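Anti-sigma-E factor RseA (Escherichia coli, PDB 3M4W) holds the extracytoplasmic-function sigma factor sigma-E inactive until a proteolytic cascade releases it, the present chain being its periplasmic part. Local coordinates at residues E61-R64 / R65-E69; R51-N54 / A55-Q58; P20-G23 / K24-V28. All blocks are in the same frame, centred on the assembly; numbering follows the deposited sequence.

Contacts 1 and 2 lie in series on the same element, helix 50-66, with centres about 16 Å apart; contact 3 belongs to the loop that precedes it. Contact 1 is buried, with the chain of another protein within reach of all its residues, and joins a salt-bridge network to a zinc site just past the helix end. Contact 2, nearer the start of the helix, is partly buried and relies on weak backbone bonds and one apolar pair. Contact 3 lies at the surface and is held by a single turn bond. It still reaches contact 1: V28 CG2 packs 3.5 Å from L62 CA, so the DegS cleavage site lies against the helix.

Contact 1. Residues E61-R64 / R65-E69; sequences ELQR and RLHSE. With ZN (zinc ion), chain M.
The guanidinium of R65 reaches back along its extended chain over one helical turn to E61, where NH1 lies 2.8 Å from OE1 in a fairly straight bond (162°). It uses the anti lone pair of that oxygen. R64 takes the same atom side-on: NH2 comes in on the syn lone pair at 2.6 Å from E61 OE1, while NE meets that oxygen from above the carboxylate plane. A bend at chi2 (-53°) brings E61 OE1 to where both arginines can reach it, their guanidinium planes nearly perpendicular. With an alanine at E61 the two groups would lose their common acceptor, and R64 NH2 and R65 NH1, 3.6 Å apart, would probably swing away from each other. The chain of another protein adds a basic partner for E61 OE2.

On another side of the helix, L62 CD2 packs 4.0 Å from L66 CG. H67 is the first residue to leave helical geometry; its ring lies alongside Q63, with Q63 O at the ring edge, and its ND1 binds zinc at 2.4 Å. Two waters also bind the ion; one donates to E69 OE1, itself a long 2.8 Å from the zinc. Within the primary RseB-binding region, E61 probably offsets part of the arginines' charge, acidic side chains of the other protein meeting more of it, weakly for R65.

Contact 2. Residues R51-N54 / A55-Q58; sequences RRIN and AMLQ
R52 and M56 lie side by side and point the same way, one turn apart on the helix 50-66, in a segment predicted to be coiled coil and belonging to the primary binding site for RseB. The methionine chain bends at chi2 and again at chi3 (-108°), which brings its methyl CE back to the preceding turn. There CE sits 3.9 Å from R52 NE, approaching the guanidinium obliquely. The same methyl also meets I53: CG1 of the isoleucine is 4.0 Å from M56 CE, and these two side chains run at a slant to each other. One methyl group thus touches both an apolar branch and the base of a charged group.

R52 bends at chi3 and directs its outer end to the chain of another protein, where NH1 forms a salt bridge with an acidic side chain. Its NE, in contrast, is buried with no polar partner in the model. The other protein also packs apolar side chains on R52 and I53, a polar one on M56 and a basic one on L57, so R52, I53, M56 and L57 all meet the other chain.

The backbone beneath is loosely bonded. All four successive i to i+4 bonds are weak, and the angle at the hydrogen falls to 123° where L57 N donates to I53 O. Further on, the CG of Q58 rests 3.4 Å from N54 O, next to the backbone bond in which Q58 N reaches that same oxygen over 3.3 Å.

Contact 3. Residues P20-G23 / K24-V28; sequences PMMG and KASPV
A type I beta turn from G23 to S26 reverses the chain in the irregular periplasmic loop that leads to the DegS cleavage site at V28 and S29. S26 closes it with its backbone N, which donates to G23 O over 3.2 Å. The bond is nearly straight at the hydrogen (163°). K24 and A25 occupy the two central positions of the turn.

The side chains that meet across it are M22 and S26. M22 takes a left-handed backbone conformation, which redirects the chain into the turn, and its side chain bends at both chi2 (82°) and chi3, folding the methyl onto S26. CE approaches the serine at two atoms, 3.3 Å from S26 OG and 3.4 Å from S26 CB, the latter tighter than ordinary carbon packing. The CB of S26 points toward the preceding segment, and the same carbon lies 3.4 Å from G23 O. Both the methyl of M22 and the carbonyl of G23 therefore border the serine side chain.

K24 turns away from this pair. Its NZ makes a salt bridge with an acidic side chain of the chain of another protein, and its backbone N is hydrogen-bonded to an acidic side chain there. Beyond the turn, P27 packs on that chain, while V28 rests both on it and on L62 and R65 of the helix 50-66. A four-residue reversal closed by one bond from the fourth N-H to the first carbonyl, with K24 helical and A25 near the phi and psi usual for the third position, is typical of the type I turn.

Contact 1. Residues E61-R64 / R65-E69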
ATOM      1  N   GLU E  61     -23.372  -8.551  -1.896  1.00 34.90           N
ATOM      2  CA  GLU E  61     -22.098  -9.248  -1.912  1.00 39.57           C
ATOM      3  C   GLU E  61     -22.328 -10.752  -2.009  1.00 47.95           C
ATOM      4  O   GLU E  61     -21.733 -11.418  -2.854  1.00 49.23           O
ATOM      5  CB  GLU E  61     -21.290  -8.927  -0.649  1.00 43.22           C
ATOM      6  CG  GLU E  61     -20.731  -7.501  -0.572  1.00 41.80           C
ATOM      7  CD  GLU E  61     -19.917  -7.114  -1.796  1.00 43.12           C
ATOM      8  OE1 GLU E  61     -19.243  -7.992  -2.376  1.00 44.53           O
ATOM      9  OE2 GLU E  61     -19.942  -5.926  -2.179  1.00 63.20           O
ATOM     10  N   LEU E  62     -23.196 -11.270  -1.139  1.00 50.42           N
ATOM     11  CA  LEU E  62     -23.535 -12.695  -1.099  1.00 48.14           C
ATOM     12  C   LEU E  62     -23.918 -13.152  -2.500  1.00 47.00           C
ATOM     13  O   LEU E  62     -23.492 -14.207  -2.958  1.00 44.38           O
ATOM     14  CB  LEU E  62     -24.716 -12.932  -0.149  1.00 45.99           C
ATOM     15  CG  LEU E  62     -24.818 -14.203   0.713  1.00 60.70           C
ATOM     16  CD1 LEU E  62     -26.299 -14.522   0.906  1.00 52.80           C
ATOM     17  CD2 LEU E  62     -24.115 -15.397   0.067  1.00 45.18           C
ATOM     18  N   GLN E  63     -24.715 -12.329  -3.174  1.00 47.98           N
ATOM     19  CA  GLN E  63     -25.194 -12.587  -4.535  1.00 51.86           C
ATOM     20  C   GLN E  63     -24.052 -12.622  -5.550  1.00 52.83           C
ATOM     21  O   GLN E  63     -23.994 -13.517  -6.404  1.00 52.89           O
ATOM     22  CB  GLN E  63     -26.174 -11.491  -4.952  1.00 53.38           C
ATOM     23  CG  GLN E  63     -27.489 -11.961  -5.536  1.00 65.24           C
ATOM     24  CD  GLN E  63     -28.623 -11.895  -4.531  1.00 73.72           C
ATOM     25  OE1 GLN E  63     -29.790 -11.781  -4.907  1.00 77.88           O
ATOM     26  NE2 GLN E  63     -28.286 -11.970  -3.243  1.00 73.23           N
ATOM     27  N   ARG E  64     -23.161 -11.631  -5.468  1.00 58.06           N
ATOM     28  CA  ARG E  64     -22.014 -11.528  -6.376  1.00 51.70           C
ATOM     29  C   ARG E  64     -21.210 -12.814  -6.437  1.00 46.47           C
ATOM     30  O   ARG E  64     -20.742 -13.218  -7.501  1.00 46.89           O
ATOM     31  CB  ARG E  64     -21.062 -10.410  -5.935  1.00 46.94           C
ATOM     32  CG  ARG E  64     -21.514  -9.010  -6.254  1.00 48.28           C
ATOM     33  CD  ARG E  64     -20.304  -8.114  -6.480  1.00 42.99           C
ATOM     34  NE  ARG E  64     -19.445  -7.995  -5.301  1.00 39.04           N
ATOM     35  CZ  ARG E  64     -18.120  -8.017  -5.360  1.00 34.44           C
ATOM     36  NH1 ARG E  64     -17.525  -8.160  -6.539  1.00 25.15           N
ATOM     37  NH2 ARG E  64     -17.392  -7.907  -4.257  1.00 38.12           N
ATOM     38  N   ARG E  65     -21.036 -13.434  -5.278  1.00 40.25           N
ATOM     39  CA  ARG E  65     -20.263 -14.662  -5.159  1.00 46.69           C
ATOM     40  C   ARG E  65     -21.076 -15.917  -5.500  1.00 48.60           C
ATOM     41  O   ARG E  65     -20.526 -16.912  -5.981  1.00 60.19           O
ATOM     42  CB  ARG E  65     -19.681 -14.745  -3.746  1.00 36.79           C
ATOM     43  CG  ARG E  65     -18.823 -13.534  -3.405  1.00 38.42           C
ATOM     44  CD  ARG E  65     -18.414 -13.506  -1.945  1.00 40.91           C
ATOM     45  NE  ARG E  65     -17.338 -12.546  -1.679  1.00 36.49           N
ATOM     46  CZ  ARG E  65     -17.430 -11.227  -1.842  1.00 48.07           C
ATOM     47  NH1 ARG E  65     -18.559 -10.680  -2.275  1.00 35.68           N
ATOM     48  NH2 ARG E  65     -16.387 -10.450  -1.566  1.00 33.83           N
ATOM     49  N   LEU E  66     -22.381 -15.876  -5.260  1.00 49.43           N
ATOM     50  CA  LEU E  66     -23.221 -17.021  -5.583  1.00 46.20           C
ATOM     51  C   LEU E  66     -23.467 -17.056  -7.079  1.00 44.00           C
ATOM     52  O   LEU E  66     -23.956 -18.052  -7.596  1.00 44.57           O
ATOM     53  CB  LEU E  66     -24.575 -16.942  -4.878  1.00 45.28           C
ATOM     54  CG  LEU E  66     -24.700 -17.243  -3.386  1.00 48.51           C
ATOM     55  CD1 LEU E  66     -26.164 -17.117  -3.006  1.00 39.73           C
ATOM     56  CD2 LEU E  66     -24.201 -18.644  -3.069  1.00 44.85           C
ATOM     57  N   HIS E  67     -23.117 -15.973  -7.772  1.00 45.67           N
ATOM     58  CA  HIS E  67     -23.350 -15.886  -9.211  1.00 46.64           C
ATOM     59  C   HIS E  67     -22.136 -15.521 -10.060  1.00 53.01           C
ATOM     60  O   HIS E  67     -22.279 -14.937 -11.134  1.00 55.07           O
ATOM     61  CB  HIS E  67     -24.480 -14.883  -9.482  1.00 48.47           C
ATOM     62  CG  HIS E  67     -25.808 -15.311  -8.936  1.00 52.62           C
ATOM     63  ND1 HIS E  67     -26.718 -16.036  -9.674  1.00 46.71           N
ATOM     64  CD2 HIS E  67     -26.346 -15.182  -7.699  1.00 53.24           C
ATOM     65  CE1 HIS E  67     -27.756 -16.341  -8.916  1.00 58.91           C
ATOM     66  NE2 HIS E  67     -27.554 -15.836  -7.713  1.00 48.24           N
ATOM     67  N   SER E  68     -20.944 -15.865  -9.594  1.00 53.78           N
ATOM     68  CA  SER E  68     -19.740 -15.558 -10.354  1.00 62.35           C
ATOM     69  C   SER E  68     -19.553 -16.573 -11.486  1.00 66.12           C
ATOM     70  O   SER E  68     -18.787 -17.528 -11.356  1.00 63.04           O
ATOM     71  CB  SER E  68     -18.528 -15.553  -9.419  1.00 57.64           C
ATOM     72  OG  SER E  68     -18.635 -16.574  -8.441  1.00 50.02           O
ATOM     73  N   GLU E  69     -20.263 -16.354 -12.592  1.00 70.63           N
ATOM     74  CA  GLU E  69     -20.201 -17.244 -13.751  1.00 70.11           C
ATOM     75  C   GLU E  69     -19.183 -16.819 -14.799  1.00 72.74           C
ATOM     76  O   GLU E  69     -19.548 -16.471 -15.927  1.00 71.42           O
ATOM     77  CB  GLU E  69     -21.577 -17.356 -14.420  1.00 71.99           C
ATOM     78  CG  GLU E  69     -22.473 -18.458 -13.869  1.00 69.75           C
ATOM     79  CD  GLU E  69     -22.848 -18.243 -12.416  1.00 74.15           C
ATOM     80  OE1 GLU E  69     -23.454 -17.194 -12.108  1.00 58.92           O
ATOM     81  OE2 GLU E  69     -22.540 -19.124 -11.584  1.00 87.20           O
TER
HETATM   82 ZN    ZN M   4     -25.880 -17.836 -10.941  1.00 76.12          ZN
HETATM   83  O   HOH W   1     -26.232 -17.363 -12.785  1.00 30.30           O
HETATM   84  O   HOH W   2     -25.177 -19.172  -9.246  1.00 50.68           O

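Contact 2. Residues R51-N54 / A55-Q58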
ATOM      1  N   ARG E  51     -29.953  -0.044   9.137  1.00 96.84           N
ATOM      2  CA  ARG E  51     -29.621  -1.460   9.244  1.00 95.11           C
ATOM      3  C   ARG E  51     -30.275  -2.302   8.149  1.00 92.85           C
ATOM      4  O   ARG E  51     -29.881  -3.447   7.924  1.00 92.72           O
ATOM      5  CB  ARG E  51     -30.000  -2.006  10.630  1.00 97.06           C
ATOM      6  CG  ARG E  51     -31.486  -2.197  10.900  1.00 98.69           C
ATOM      7  CD  ARG E  51     -31.665  -2.923  12.231  1.00 96.78           C
ATOM      8  NE  ARG E  51     -32.940  -3.631  12.333  1.00100.80           N
ATOM      9  CZ  ARG E  51     -34.102  -3.059  12.631  1.00 98.19           C
ATOM     10  NH1 ARG E  51     -34.167  -1.756  12.864  1.00 94.68           N
ATOM     11  NH2 ARG E  51     -35.202  -3.797  12.698  1.00 96.99           N
ATOM     12  N   ARG E  52     -31.264  -1.736   7.463  1.00 87.18           N
ATOM     13  CA  ARG E  52     -31.933  -2.461   6.390  1.00 86.12           C
ATOM     14  C   ARG E  52     -31.099  -2.346   5.118  1.00 84.42           C
ATOM     15  O   ARG E  52     -31.162  -3.207   4.235  1.00 87.14           O
ATOM     16  CB  ARG E  52     -33.335  -1.898   6.138  1.00 81.29           C
ATOM     17  CG  ARG E  52     -33.414  -0.789   5.097  1.00 81.62           C
ATOM     18  CD  ARG E  52     -34.824  -0.714   4.534  1.00 95.01           C
ATOM     19  NE  ARG E  52     -35.204  -1.980   3.906  1.00 99.99           N
ATOM     20  CZ  ARG E  52     -36.449  -2.320   3.585  1.00 94.74           C
ATOM     21  NH1 ARG E  52     -37.450  -1.488   3.835  1.00 92.49           N
ATOM     22  NH2 ARG E  52     -36.693  -3.493   3.015  1.00 93.00           N
ATOM     23  N   ILE E  53     -30.319  -1.272   5.035  1.00 77.79           N
ATOM     24  CA  ILE E  53     -29.462  -1.028   3.884  1.00 75.57           C
ATOM     25  C   ILE E  53     -28.085  -1.648   4.119  1.00 74.53           C
ATOM     26  O   ILE E  53     -27.267  -1.745   3.206  1.00 78.01           O
ATOM     27  CB  ILE E  53     -29.372   0.493   3.594  1.00 74.62           C
ATOM     28  CG1 ILE E  53     -30.650   0.931   2.872  1.00 70.94           C
ATOM     29  CG2 ILE E  53     -28.140   0.820   2.763  1.00 76.27           C
ATOM     30  CD1 ILE E  53     -30.771   2.420   2.651  1.00 69.67           C
ATOM     31  N   ASN E  54     -27.842  -2.074   5.352  1.00 72.48           N
ATOM     32  CA  ASN E  54     -26.593  -2.733   5.694  1.00 77.34           C
ATOM     33  C   ASN E  54     -26.807  -4.189   5.302  1.00 75.03           C
ATOM     34  O   ASN E  54     -25.862  -4.913   4.996  1.00 76.02           O
ATOM     35  CB  ASN E  54     -26.320  -2.639   7.198  1.00 80.76           C
ATOM     36  CG  ASN E  54     -25.940  -1.238   7.639  1.00 88.29           C
ATOM     37  OD1 ASN E  54     -24.926  -0.692   7.201  1.00 76.25           O
ATOM     38  ND2 ASN E  54     -26.751  -0.648   8.512  1.00 83.83           N
ATOM     39  N   ALA E  55     -28.072  -4.599   5.313  1.00 73.87           N
ATOM     40  CA  ALA E  55     -28.460  -5.959   4.957  1.00 74.39           C
ATOM     41  C   ALA E  55     -28.608  -6.057   3.449  1.00 70.46           C
ATOM     42  O   ALA E  55     -28.427  -7.126   2.864  1.00 70.26           O
ATOM     43  CB  ALA E  55     -29.776  -6.328   5.638  1.00 76.28           C
ATOM     44  N   MET E  56     -28.954  -4.939   2.820  1.00 67.29           N
ATOM     45  CA  MET E  56     -29.099  -4.911   1.371  1.00 65.38           C
ATOM     46  C   MET E  56     -27.707  -4.861   0.760  1.00 62.72           C
ATOM     47  O   MET E  56     -27.504  -5.226  -0.398  1.00 63.47           O
ATOM     48  CB  MET E  56     -29.903  -3.688   0.926  1.00 65.16           C
ATOM     49  CG  MET E  56     -31.403  -3.837   1.089  1.00 62.01           C
ATOM     50  SD  MET E  56     -32.290  -2.937  -0.194  1.00 82.85           S
ATOM     51  CE  MET E  56     -32.975  -1.573   0.749  1.00 90.94           C
ATOM     52  N   LEU E  57     -26.749  -4.412   1.559  1.00 61.42           N
ATOM     53  CA  LEU E  57     -25.372  -4.303   1.117  1.00 63.58           C
ATOM     54  C   LEU E  57     -24.699  -5.677   1.117  1.00 62.85           C
ATOM     55  O   LEU E  57     -24.115  -6.094   0.117  1.00 57.32           O
ATOM     56  CB  LEU E  57     -24.609  -3.348   2.037  1.00 65.79           C
ATOM     57  CG  LEU E  57     -23.302  -2.755   1.504  1.00 67.82           C
ATOM     58  CD1 LEU E  57     -23.596  -1.911   0.267  1.00 62.88           C
ATOM     59  CD2 LEU E  57     -22.641  -1.907   2.586  1.00 64.61           C
ATOM     60  N   GLN E  58     -24.785  -6.383   2.239  1.00 64.21           N
ATOM     61  CA  GLN E  58     -24.164  -7.693   2.327  1.00 60.70           C
ATOM     62  C   GLN E  58     -24.938  -8.769   1.566  1.00 53.85           C
ATOM     63  O   GLN E  58     -24.459  -9.886   1.398  1.00 54.82           O
ATOM     64  CB  GLN E  58     -23.979  -8.101   3.789  1.00 64.10           C
ATOM     65  CG  GLN E  58     -25.263  -8.265   4.554  1.00 57.51           C
ATOM     66  CD  GLN E  58     -25.083  -9.129   5.780  1.00 62.14           C
ATOM     67  OE1 GLN E  58     -24.607  -8.671   6.821  1.00 64.34           O
ATOM     68  NE2 GLN E  58     -25.451 -10.398   5.658  1.00 62.68           N
TER

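Contact 3. Residues P20-G23 / K24-V28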
ATOM      1  N   PRO E  20      -7.862  -2.341   6.901  1.00 52.92           N
ATOM      2  CA  PRO E  20      -9.121  -1.731   6.464  1.00 53.68           C
ATOM      3  C   PRO E  20     -10.373  -2.516   6.833  1.00 52.46           C
ATOM      4  O   PRO E  20     -10.351  -3.746   6.897  1.00 54.00           O
ATOM      5  CB  PRO E  20      -8.939  -1.623   4.954  1.00 53.54           C
ATOM      6  CG  PRO E  20      -8.095  -2.823   4.648  1.00 43.62           C
ATOM      7  CD  PRO E  20      -7.058  -2.759   5.739  1.00 44.70           C
ATOM      8  N   MET E  21     -11.462  -1.792   7.073  1.00 52.17           N
ATOM      9  CA  MET E  21     -12.729  -2.415   7.414  1.00 59.77           C
ATOM     10  C   MET E  21     -13.217  -3.175   6.186  1.00 56.22           C
ATOM     11  O   MET E  21     -13.288  -2.622   5.089  1.00 56.84           O
ATOM     12  CB  MET E  21     -13.761  -1.359   7.816  1.00 58.00           C
ATOM     13  CG  MET E  21     -15.092  -1.944   8.275  1.00 69.32           C
ATOM     14  SD  MET E  21     -16.333  -0.690   8.707  1.00 85.83           S
ATOM     15  CE  MET E  21     -17.552  -0.934   7.381  1.00 74.10           C
ATOM     16  N   MET E  22     -13.536  -4.448   6.387  1.00 56.14           N
ATOM     17  CA  MET E  22     -14.021  -5.320   5.328  1.00 55.97           C
ATOM     18  C   MET E  22     -12.974  -5.571   4.247  1.00 54.92           C
ATOM     19  O   MET E  22     -13.202  -5.283   3.069  1.00 51.73           O
ATOM     20  CB  MET E  22     -15.295  -4.750   4.692  1.00 57.38           C
ATOM     21  CG  MET E  22     -16.167  -5.813   4.014  1.00 72.71           C
ATOM     22  SD  MET E  22     -17.264  -6.731   5.156  1.00 75.67           S
ATOM     23  CE  MET E  22     -16.089  -7.499   6.294  1.00 70.12           C
ATOM     24  N   GLY E  23     -11.830  -6.116   4.659  1.00 54.91           N
ATOM     25  CA  GLY E  23     -10.765  -6.420   3.721  1.00 50.40           C
ATOM     26  C   GLY E  23     -11.224  -7.396   2.651  1.00 51.54           C
ATOM     27  O   GLY E  23     -12.293  -7.995   2.765  1.00 49.05           O
ATOM     28  N   LYS E  24     -10.404  -7.569   1.619  1.00 46.57           N
ATOM     29  CA  LYS E  24     -10.714  -8.450   0.502  1.00 45.04           C
ATOM     30  C   LYS E  24     -10.918  -9.921   0.863  1.00 46.89           C
ATOM     31  O   LYS E  24     -11.641 -10.636   0.162  1.00 45.95           O
ATOM     32  CB  LYS E  24      -9.614  -8.348  -0.560  1.00 42.34           C
ATOM     33  CG  LYS E  24      -9.478  -6.968  -1.178  1.00 50.78           C
ATOM     34  CD  LYS E  24     -10.687  -6.643  -2.025  1.00 52.26           C
ATOM     35  CE  LYS E  24     -10.544  -5.294  -2.708  1.00 40.39           C
ATOM     36  NZ  LYS E  24     -11.543  -5.166  -3.825  1.00 40.78           N
ATOM     37  N   ALA E  25     -10.288 -10.376   1.943  1.00 45.76           N
ATOM     38  CA  ALA E  25     -10.414 -11.775   2.336  1.00 47.70           C
ATOM     39  C   ALA E  25     -11.477 -12.047   3.397  1.00 55.01           C
ATOM     40  O   ALA E  25     -11.594 -13.176   3.878  1.00 56.69           O
ATOM     41  CB  ALA E  25      -9.063 -12.313   2.799  1.00 43.32           C
ATOM     42  N   SER E  26     -12.251 -11.023   3.758  1.00 51.31           N
ATOM     43  CA  SER E  26     -13.313 -11.184   4.753  1.00 55.51           C
ATOM     44  C   SER E  26     -14.361 -12.182   4.265  1.00 54.91           C
ATOM     45  O   SER E  26     -14.716 -12.198   3.084  1.00 51.23           O
ATOM     46  CB  SER E  26     -14.001  -9.845   5.038  1.00 57.67           C
ATOM     47  OG  SER E  26     -13.251  -9.059   5.946  1.00 56.40           O
ATOM     48  N   PRO E  27     -14.876 -13.027   5.171  1.00 61.65           N
ATOM     49  CA  PRO E  27     -15.891 -14.025   4.805  1.00 56.69           C
ATOM     50  C   PRO E  27     -17.198 -13.338   4.419  1.00 60.76           C
ATOM     51  O   PRO E  27     -17.544 -12.300   4.987  1.00 61.41           O
ATOM     52  CB  PRO E  27     -16.047 -14.853   6.080  1.00 53.19           C
ATOM     53  CG  PRO E  27     -14.754 -14.624   6.826  1.00 61.13           C
ATOM     54  CD  PRO E  27     -14.496 -13.163   6.588  1.00 54.18           C
ATOM     55  N   VAL E  28     -17.918 -13.910   3.457  1.00 69.07           N
ATOM     56  CA  VAL E  28     -19.189 -13.338   3.022  1.00 68.61           C
ATOM     57  C   VAL E  28     -20.296 -13.686   4.022  1.00 73.22           C
ATOM     58  O   VAL E  28     -20.555 -14.858   4.300  1.00 69.46           O
ATOM     59  CB  VAL E  28     -19.586 -13.848   1.617  1.00 70.35           C
ATOM     60  CG1 VAL E  28     -19.828 -15.349   1.643  1.00 65.09           C
ATOM     61  CG2 VAL E  28     -20.817 -13.113   1.139  1.00 60.52           C
TER